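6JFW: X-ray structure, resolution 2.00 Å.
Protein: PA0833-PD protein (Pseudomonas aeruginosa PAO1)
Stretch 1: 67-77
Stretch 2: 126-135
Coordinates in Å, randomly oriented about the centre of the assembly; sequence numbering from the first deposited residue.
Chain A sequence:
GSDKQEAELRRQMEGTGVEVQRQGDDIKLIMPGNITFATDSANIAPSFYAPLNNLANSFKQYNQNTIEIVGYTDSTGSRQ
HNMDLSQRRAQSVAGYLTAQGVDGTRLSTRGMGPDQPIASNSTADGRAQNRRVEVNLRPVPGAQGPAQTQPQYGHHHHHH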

ATOM      1  N   ILE A  67      -0.493   1.958  11.231  1.00 13.62           N
ATOM      2  CA  ILE A  67      -0.206   1.738   9.823  1.00 12.57           C
ATOM      3  C   ILE A  67      -0.603   0.308   9.491  1.00 18.23           C
ATOM      4  O   ILE A  67      -0.045  -0.644  10.050  1.00 18.70           O
ATOM      5  CB  ILE A  67       1.272   2.007   9.505  1.00 15.39           C
ATOM      6  CG1 ILE A  67       1.626   3.433   9.936  1.00 19.71           C
ATOM      7  CG2 ILE A  67       1.547   1.803   8.025  1.00 15.65           C
ATOM      8  CD1 ILE A  67       3.096   3.672  10.167  1.00 22.44           C
ATOM      9  N   GLU A  68      -1.585   0.163   8.604  1.00 15.96           N
ATOM     10  CA  GLU A  68      -2.102  -1.134   8.188  1.00 13.32           C
ATOM     11  C   GLU A  68      -1.795  -1.317   6.711  1.00 17.33           C
ATOM     12  O   GLU A  68      -2.285  -0.552   5.874  1.00 20.76           O
ATOM     13  CB  GLU A  68      -3.608  -1.227   8.439  1.00 19.44           C
ATOM     14  CG  GLU A  68      -4.122  -2.646   8.540  1.00 37.84           C
ATOM     15  CD  GLU A  68      -5.510  -2.823   7.954  1.00 43.54           C
ATOM     16  OE1 GLU A  68      -6.061  -1.845   7.409  1.00 33.75           O
ATOM     17  OE2 GLU A  68      -6.050  -3.946   8.042  1.00 43.39           O
ATOM     18  N   ILE A  69      -0.988  -2.323   6.391  1.00 12.35           N
ATOM     19  CA  ILE A  69      -0.576  -2.597   5.020  1.00 12.24           C
ATOM     20  C   ILE A  69      -1.339  -3.822   4.538  1.00 17.02           C
ATOM     21  O   ILE A  69      -1.258  -4.896   5.146  1.00 14.42           O
ATOM     22  CB  ILE A  69       0.941  -2.802   4.917  1.00 12.90           C
ATOM     23  CG1 ILE A  69       1.661  -1.558   5.443  1.00 11.85           C
ATOM     24  CG2 ILE A  69       1.342  -3.082   3.477  1.00  8.62           C
ATOM     25  CD1 ILE A  69       3.109  -1.790   5.792  1.00 13.55           C
ATOM     26  N   VAL A  70      -2.089  -3.659   3.453  1.00 11.78           N
ATOM     27  CA  VAL A  70      -3.002  -4.688   2.970  1.00 12.96           C
ATOM     28  C   VAL A  70      -2.709  -4.939   1.498  1.00 11.06           C
ATOM     29  O   VAL A  70      -2.731  -4.004   0.689  1.00 13.34           O
ATOM     30  CB  VAL A  70      -4.471  -4.283   3.168  1.00 17.41           C
ATOM     31  CG1 VAL A  70      -5.376  -5.397   2.728  1.00 18.30           C
ATOM     32  CG2 VAL A  70      -4.738  -3.923   4.625  1.00 18.66           C
ATOM     33  N   GLY A  71      -2.438  -6.195   1.154  1.00 12.22           N
ATOM     34  CA  GLY A  71      -2.212  -6.589  -0.222  1.00 12.64           C
ATOM     35  C   GLY A  71      -3.480  -7.130  -0.858  1.00 14.06           C
ATOM     36  O   GLY A  71      -4.306  -7.753  -0.195  1.00 16.10           O
ATOM     37  N   TYR A  72      -3.630  -6.875  -2.156  1.00  9.14           N
ATOM     38  CA  TYR A  72      -4.793  -7.327  -2.907  1.00 14.76           C
ATOM     39  C   TYR A  72      -4.351  -7.902  -4.244  1.00 17.22           C
ATOM     40  O   TYR A  72      -3.285  -7.570  -4.766  1.00 10.91           O
ATOM     41  CB  TYR A  72      -5.794  -6.196  -3.174  1.00 13.01           C
ATOM     42  CG  TYR A  72      -6.441  -5.590  -1.954  1.00 14.98           C
ATOM     43  CD1 TYR A  72      -5.856  -4.518  -1.297  1.00 12.60           C
ATOM     44  CD2 TYR A  72      -7.656  -6.067  -1.478  1.00 14.54           C
ATOM     45  CE1 TYR A  72      -6.451  -3.947  -0.192  1.00 12.89           C
ATOM     46  CE2 TYR A  72      -8.259  -5.504  -0.370  1.00 13.18           C
ATOM     47  CZ  TYR A  72      -7.652  -4.445   0.269  1.00 14.55           C
ATOM     48  OH  TYR A  72      -8.247  -3.879   1.373  1.00 22.21           O
ATOM     49  N   THR A  73      -5.202  -8.758  -4.802  1.00 15.91           N
ATOM     50  CA  THR A  73      -5.020  -9.288  -6.145  1.00 15.06           C
ATOM     51  C   THR A  73      -6.331  -9.183  -6.911  1.00 16.30           C
ATOM     52  O   THR A  73      -7.369  -8.783  -6.375  1.00 12.51           O
ATOM     53  CB  THR A  73      -4.559 -10.753  -6.132  1.00 21.07           C
ATOM     54  OG1 THR A  73      -5.550 -11.561  -5.485  1.00 25.65           O
ATOM     55  CG2 THR A  73      -3.232 -10.900  -5.410  1.00 21.19           C
ATOM     56  N   ASP A  74      -6.261  -9.549  -8.186  1.00 15.22           N
ATOM     57  CA  ASP A  74      -7.447  -9.784  -8.994  1.00 16.92           C
ATOM     58  C   ASP A  74      -7.996 -11.168  -8.646  1.00 21.73           C
ATOM     59  O   ASP A  74      -7.500 -11.846  -7.743  1.00 15.69           O
ATOM     60  CB  ASP A  74      -7.107  -9.646 -10.473  1.00 20.71           C
ATOM     61  CG  ASP A  74      -6.045 -10.629 -10.910  1.00 32.56           C
ATOM     62  OD1 ASP A  74      -4.846 -10.346 -10.707  1.00 41.14           O
ATOM     63  OD2 ASP A  74      -6.409 -11.694 -11.444  1.00 42.57           O
ATOM     64  N   SER A  75      -9.017 -11.619  -9.371  1.00 20.58           N
ATOM     65  CA  SER A  75      -9.705 -12.859  -9.032  1.00 25.42           C
ATOM     66  C   SER A  75      -9.266 -14.051  -9.874  1.00 30.49           C
ATOM     67  O   SER A  75      -9.836 -15.137  -9.724  1.00 36.54           O
ATOM     68  CB  SER A  75     -11.220 -12.672  -9.158  1.00 32.84           C
ATOM     69  OG  SER A  75     -11.597 -12.471 -10.506  1.00 34.37           O
ATOM     70  N   THR A  76      -8.281 -13.884 -10.753  1.00 32.70           N
ATOM     71  CA  THR A  76      -7.758 -15.013 -11.512  1.00 31.27           C
ATOM     72  C   THR A  76      -7.006 -15.959 -10.585  1.00 37.60           C
ATOM     73  O   THR A  76      -6.216 -15.523  -9.741  1.00 34.76           O
ATOM     74  CB  THR A  76      -6.846 -14.520 -12.639  1.00 36.33           C
ATOM     75  OG1 THR A  76      -7.640 -14.030 -13.728  1.00 48.60           O
ATOM     76  CG2 THR A  76      -5.930 -15.630 -13.137  1.00 42.68           C
ATOM     77  N   GLY A  77      -7.267 -17.253 -10.722  1.00 39.69           N
ATOM     78  CA  GLY A  77      -6.554 -18.246  -9.946  1.00 31.92           C
ATOM     79  C   GLY A  77      -7.223 -18.579  -8.629  1.00 36.54           C
ATOM     80  O   GLY A  77      -8.314 -18.109  -8.289  1.00 36.07           O
ATOM     81  N   GLY A 126      -9.202  -3.542 -15.412  1.00 27.67           N
ATOM     82  CA  GLY A 126      -9.840  -3.670 -14.112  1.00 25.07           C
ATOM     83  C   GLY A 126      -9.082  -4.623 -13.206  1.00 21.75           C
ATOM     84  O   GLY A 126      -8.805  -4.310 -12.046  1.00 15.32           O
ATOM     85  N   ARG A 127      -8.725  -5.799 -13.736  1.00 15.07           N
ATOM     86  CA  ARG A 127      -7.919  -6.750 -12.976  1.00 14.70           C
ATOM     87  C   ARG A 127      -6.598  -6.132 -12.541  1.00 18.69           C
ATOM     88  O   ARG A 127      -6.141  -6.352 -11.413  1.00 18.45           O
ATOM     89  CB  ARG A 127      -7.667  -8.010 -13.808  1.00 21.59           C
ATOM     90  CG  ARG A 127      -8.874  -8.923 -13.957  1.00 23.51           C
ATOM     91  CD  ARG A 127      -8.513 -10.234 -14.649  1.00 25.80           C
ATOM     92  NE  ARG A 127      -8.061 -10.038 -16.023  1.00 24.53           N
ATOM     93  CZ  ARG A 127      -8.873  -9.991 -17.077  1.00 28.13           C
ATOM     94  NH1 ARG A 127     -10.182 -10.128 -16.915  1.00 22.60           N
ATOM     95  NH2 ARG A 127      -8.376  -9.815 -18.292  1.00 28.62           N
ATOM     96  N   ALA A 128      -5.970  -5.348 -13.422  1.00 19.23           N
ATOM     97  CA  ALA A 128      -4.695  -4.724 -13.083  1.00 24.79           C
ATOM     98  C   ALA A 128      -4.853  -3.722 -11.946  1.00 22.07           C
ATOM     99  O   ALA A 128      -3.968  -3.597 -11.092  1.00 20.39           O
ATOM    100  CB  ALA A 128      -4.095  -4.049 -14.317  1.00 23.46           C
ATOM    101  N   GLN A 129      -5.973  -2.995 -11.920  1.00 14.43           N
ATOM    102  CA  GLN A 129      -6.214  -2.050 -10.834  1.00 22.01           C
ATOM    103  C   GLN A 129      -6.390  -2.758  -9.500  1.00 18.81           C
ATOM    104  O   GLN A 129      -6.038  -2.200  -8.454  1.00 16.37           O
ATOM    105  CB  GLN A 129      -7.448  -1.205 -11.131  1.00 25.11           C
ATOM    106  CG  GLN A 129      -7.263  -0.179 -12.224  1.00 25.26           C
ATOM    107  CD  GLN A 129      -8.566   0.491 -12.590  1.00 34.27           C
ATOM    108  OE1 GLN A 129      -9.141   0.225 -13.644  1.00 41.44           O
ATOM    109  NE2 GLN A 129      -9.051   1.358 -11.713  1.00 32.82           N
ATOM    110  N   ASN A 130      -6.939  -3.972  -9.512  1.00 13.00           N
ATOM    111  CA  ASN A 130      -7.185  -4.679  -8.262  1.00 15.80           C
ATOM    112  C   ASN A 130      -5.894  -5.212  -7.655  1.00 13.78           C
ATOM    113  O   ASN A 130      -5.810  -5.376  -6.433  1.00 14.32           O
ATOM    114  CB  ASN A 130      -8.190  -5.805  -8.493  1.00 14.75           C
ATOM    115  CG  ASN A 130      -9.579  -5.281  -8.804  1.00 17.87           C
ATOM    116  OD1 ASN A 130      -9.956  -4.199  -8.357  1.00 19.69           O
ATOM    117  ND2 ASN A 130     -10.344  -6.043  -9.577  1.00 13.02           N
ATOM    118  N   ARG A 131      -4.885  -5.482  -8.479  1.00 12.57           N
ATOM    119  CA  ARG A 131      -3.565  -5.855  -7.977  1.00 13.58           C
ATOM    120  C   ARG A 131      -2.896  -4.610  -7.416  1.00 13.69           C
ATOM    121  O   ARG A 131      -2.401  -3.762  -8.161  1.00 15.07           O
ATOM    122  CB  ARG A 131      -2.723  -6.479  -9.082  1.00 13.24           C
ATOM    123  CG  ARG A 131      -3.212  -7.835  -9.537  1.00 20.58           C
ATOM    124  CD  ARG A 131      -2.198  -8.483 -10.456  1.00 23.74           C
ATOM    125  NE  ARG A 131      -2.015  -7.712 -11.681  1.00 18.49           N
ATOM    126  CZ  ARG A 131      -2.691  -7.927 -12.803  1.00 31.21           C
ATOM    127  NH1 ARG A 131      -2.462  -7.178 -13.873  1.00 29.40           N
ATOM    128  NH2 ARG A 131      -3.596  -8.894 -12.856  1.00 28.89           N
ATOM    129  N   ARG A 132      -2.875  -4.498  -6.092  1.00 14.11           N
ATOM    130  CA  ARG A 132      -2.423  -3.279  -5.444  1.00 14.12           C
ATOM    131  C   ARG A 132      -2.079  -3.592  -3.998  1.00 12.58           C
ATOM    132  O   ARG A 132      -2.469  -4.630  -3.457  1.00  9.27           O
ATOM    133  CB  ARG A 132      -3.500  -2.191  -5.501  1.00 13.32           C
ATOM    134  CG  ARG A 132      -4.625  -2.430  -4.501  1.00 14.14           C
ATOM    135  CD  ARG A 132      -5.993  -2.103  -5.071  1.00 17.02           C
ATOM    136  NE  ARG A 132      -7.026  -2.153  -4.038  1.00 17.34           N
ATOM    137  CZ  ARG A 132      -7.919  -3.129  -3.911  1.00 18.43           C
ATOM    138  NH1 ARG A 132      -7.922  -4.149  -4.758  1.00 13.99           N
ATOM    139  NH2 ARG A 132      -8.816  -3.083  -2.933  1.00 16.65           N
ATOM    140  N   VAL A 133      -1.345  -2.673  -3.380  1.00 10.59           N
ATOM    141  CA  VAL A 133      -1.130  -2.665  -1.939  1.00 11.51           C
ATOM    142  C   VAL A 133      -1.710  -1.367  -1.400  1.00 14.44           C
ATOM    143  O   VAL A 133      -1.497  -0.298  -1.983  1.00 15.44           O
ATOM    144  CB  VAL A 133       0.359  -2.803  -1.575  1.00 13.42           C
ATOM    145  CG1 VAL A 133       0.586  -2.437  -0.115  1.00 14.86           C
ATOM    146  CG2 VAL A 133       0.837  -4.220  -1.840  1.00 12.87           C
ATOM    147  N   GLU A 134      -2.460  -1.464  -0.307  1.00 14.26           N
ATOM    148  CA  GLU A 134      -3.067  -0.311   0.336  1.00 12.40           C
ATOM    149  C   GLU A 134      -2.430  -0.093   1.702  1.00 14.91           C
ATOM    150  O   GLU A 134      -2.199  -1.049   2.449  1.00 15.32           O
ATOM    151  CB  GLU A 134      -4.582  -0.496   0.476  1.00 15.07           C
ATOM    152  CG  GLU A 134      -5.300  -0.529  -0.863  1.00 16.88           C
ATOM    153  CD  GLU A 134      -6.813  -0.628  -0.747  1.00 24.10           C
ATOM    154  OE1 GLU A 134      -7.337  -0.630   0.388  1.00 19.62           O
ATOM    155  OE2 GLU A 134      -7.480  -0.683  -1.803  1.00 20.45           O
ATOM    156  N   VAL A 135      -2.128   1.164   2.011  1.00 11.61           N
ATOM    157  CA  VAL A 135      -1.618   1.563   3.318  1.00 13.24           C
ATOM    158  C   VAL A 135      -2.683   2.427   3.974  1.00 16.13           C
ATOM    159  O   VAL A 135      -2.943   3.552   3.529  1.00 17.78           O
ATOM    160  CB  VAL A 135      -0.287   2.319   3.217  1.00 15.00           C
ATOM    161  CG1 VAL A 135       0.216   2.677   4.611  1.00 19.71           C
ATOM    162  CG2 VAL A 135       0.743   1.496   2.464  1.00 10.96           C
TER
HETATM  163  O   HOH W   1      -6.994  -1.871   2.579  1.00 28.93           O
HETATM  164  O   HOH W   2      -9.123  -7.098  -4.680  1.00 17.88           O

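Two antiparallel strands, one running from Ile67 through Gly71 and the other comprising 132-135 in this stretch, form the framework; their N-to-C directions lie 163° apart. At the Val70-Glu134 pair both backbone bonds are short and nearly straight: Val70 N to Glu134 O is 2.8 Å (163° at the hydrogen) and Glu134 N to Val70 O is 2.7 Å (174°). Towards the helix the ladder slackens. Tyr72 N still donates to Arg132 O at 2.8 Å, but the return bond, Arg132 N to Tyr72 O, is weak at 3.4 Å.

On one face, aliphatic side chains interlock. Ile69, with chi1 m and chi2 t, brings CG2 to 3.7 Å from Val133 CG1, while Ile67, in the same rotamer, places CG2 3.8 Å from Val135 CG1. Branched, apolar residues suit this buried surface. Gly71 leaves its CA 4.2 Å from Val133 CG2.

The other face carries a polar-aromatic cluster. Tyr72 (chi1 m, chi2 89°) presents a ring face to Arg132, whose p chi1 and off-well chi2 of -140° accompany a guanidinium lying flat on it: planes at 11°, Arg132 CZ 3.7 Å from the ring centroid, a cation-pi arrangement. Glu134, m then t, fixes that guanidinium from its own strand, accepting from Arg132 NE at OE2 (2.7 Å) in a salt bridge; Arg132 NH1 also reaches Asn130 O at 3.0 Å. Charge is thus paired although both residues are buried. Water 1 donates to Tyr72 OH (2.7 Å) and Glu134 OE1 (2.5 Å), linking the strands.

Beyond the strands, Asp74 points its CB toward stretch 2, and its p chi1 accompanies a split carboxylate: OD1 receives Arg131 NH2 at 2.9 Å in a salt bridge, near the guanidinium plane, while OD2 accepts Thr76 N at 3.0 Å. Arg131 starts sideways, but its m, t, m chain brings its end nearer. Asp74 CB also packs 3.8 Å from Arg127 CB. Together the stretches bury 676 Å².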